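Local coordinates for early transcribed membrane protein 13 (PDB 2VWA) that is a membrane protein of the malaria parasite, probably essential for liver-stage development, whose soluble domain binds the lipid phosphatidylethanolamine, at residues A[71-74]-A[75-78]. Sequence-based numbering, arbitrary orientation.
Sequences SLSK and YQEN
S73 and Q76 form a capping box at the start of helix 74-99, the last helix of this soluble, lipid-binding domain. S73 is the N-cap. Its OG accepts from Q76 N at 3.2 Å, with an N-H...O angle of 144°. In return, the side chain of Q76 reaches back to the S73 backbone. Q76 OE1 takes S73 N at 3.1 Å; the bond is almost straight (175°) and uses a lone pair in the carbonyl plane. The chi1 of S73, 68°, sets OG between its own N and carbonyl carbon, where it can face the first turn. The Q76 chain turns back toward S73 at chi1, and its extended course beyond CG brings OE1 to S73 N.

L72 packs beside the box. Its side chain crosses that of Q76 at about a right angle, with L72 CG 3.8 Å from Q76 CB. L72 also touches F27 of helix 21-41, and Q76 touches Y24 there, so the helix start is seated against that helix.

Both polar ends of the box have further partners in the N-terminal loop. S73 OG bonds to D18 OD1, and Q76 NE2 donates to V19 O. With S73 N on OE1 and V19 O on NE2, the Q76 amide is held at both its oxygen and its nitrogen, which fixes its rotation. E77 turns its carboxylate away from the N-cap, and OE1 accepts hydrogen bonds from N13 ND2 and Q65 NE2.

The regular helix bonds begin here. E77 N donates to S73 O at 2.7 Å, and N78 N donates to K74 O at 3.0 Å, nearly in line with the carbonyl.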
loop_
_atom_site.group_PDB
_atom_site.type_symbol
_atom_site.label_atom_id
_atom_site.label_comp_id
_atom_site.label_asym_id
_atom_site.label_seq_id
_atom_site.Cartn_x
_atom_site.Cartn_y
_atom_site.Cartn_z
ATOM N N SER A 71 -10.976 -8.475 -4.908
ATOM C CA SER A 71 -9.859 -9.150 -5.511
ATOM C C SER A 71 -9.425 -8.449 -6.794
ATOM O O SER A 71 -10.037 -8.625 -7.858
ATOM C CB SER A 71 -10.174 -10.631 -5.753
ATOM O OG SER A 71 -9.139 -11.220 -6.529
ATOM N N LEU A 72 -8.363 -7.657 -6.671
ATOM C CA LEU A 72 -7.702 -7.023 -7.808
ATOM C C LEU A 72 -7.121 -8.100 -8.668
ATOM O O LEU A 72 -6.865 -9.200 -8.186
ATOM C CB LEU A 72 -6.575 -6.117 -7.317
ATOM C CG LEU A 72 -6.867 -4.616 -7.155
ATOM C CD1 LEU A 72 -8.275 -4.304 -6.733
ATOM C CD2 LEU A 72 -5.853 -3.892 -6.238
ATOM N N SER A 73 -6.930 -7.804 -9.948
ATOM C CA SER A 73 -6.111 -8.679 -10.772
ATOM C C SER A 73 -4.612 -8.487 -10.497
ATOM O O SER A 73 -4.207 -7.463 -9.920
ATOM C CB SER A 73 -6.416 -8.443 -12.239
ATOM O OG SER A 73 -5.975 -7.172 -12.622
ATOM N N LYS A 74 -3.796 -9.469 -10.908
ATOM C CA LYS A 74 -2.349 -9.417 -10.691
ATOM C C LYS A 74 -1.827 -8.103 -11.229
ATOM O O LYS A 74 -1.087 -7.381 -10.536
ATOM C CB LYS A 74 -1.620 -10.579 -11.379
ATOM C CG LYS A 74 -0.189 -10.824 -10.839
ATOM C CD LYS A 74 0.740 -11.502 -11.860
ATOM C CE LYS A 74 0.785 -13.045 -11.725
ATOM N NZ LYS A 74 -0.461 -13.771 -12.193
ATOM N N TYR A 75 -2.247 -7.767 -12.447
ATOM C CA TYR A 75 -1.821 -6.518 -13.067
ATOM C C TYR A 75 -2.281 -5.294 -12.250
ATOM O O TYR A 75 -1.544 -4.299 -12.152
ATOM C CB TYR A 75 -2.253 -6.453 -14.550
ATOM C CG TYR A 75 -2.383 -5.057 -15.137
ATOM C CD1 TYR A 75 -1.338 -4.450 -15.854
ATOM C CD2 TYR A 75 -3.576 -4.354 -15.003
ATOM C CE1 TYR A 75 -1.502 -3.152 -16.395
ATOM C CE2 TYR A 75 -3.740 -3.090 -15.522
ATOM C CZ TYR A 75 -2.720 -2.498 -16.196
ATOM O OH TYR A 75 -2.982 -1.240 -16.681
ATOM N N GLN A 76 -3.471 -5.376 -11.645
ATOM C CA GLN A 76 -3.992 -4.259 -10.882
ATOM C C GLN A 76 -3.283 -4.136 -9.555
ATOM O O GLN A 76 -3.113 -3.049 -9.058
ATOM C CB GLN A 76 -5.489 -4.385 -10.656
ATOM C CG GLN A 76 -6.315 -3.677 -11.699
ATOM C CD GLN A 76 -7.755 -4.136 -11.721
ATOM O OE1 GLN A 76 -8.065 -5.240 -11.294
ATOM N NE2 GLN A 76 -8.641 -3.287 -12.209
ATOM N N GLU A 77 -2.867 -5.268 -9.005
ATOM C CA GLU A 77 -2.173 -5.321 -7.733
ATOM C C GLU A 77 -0.783 -4.694 -7.862
ATOM O O GLU A 77 -0.410 -3.884 -7.033
ATOM C CB GLU A 77 -2.116 -6.775 -7.204
ATOM C CG GLU A 77 -1.296 -6.947 -5.922
ATOM C CD GLU A 77 -1.331 -8.347 -5.340
ATOM O OE1 GLU A 77 -2.444 -8.852 -4.997
ATOM O OE2 GLU A 77 -0.225 -8.932 -5.201
ATOM N N ASN A 78 -0.039 -5.058 -8.910
ATOM C CA ASN A 78 1.252 -4.417 -9.221
ATOM C C ASN A 78 1.145 -2.919 -9.509
ATOM O O ASN A 78 2.002 -2.132 -9.113
ATOM C CB ASN A 78 1.952 -5.122 -10.387
ATOM C CG ASN A 78 2.213 -6.600 -10.113
ATOM O OD1 ASN A 78 2.314 -7.026 -8.961
ATOM N ND2 ASN A 78 2.290 -7.400 -11.181
#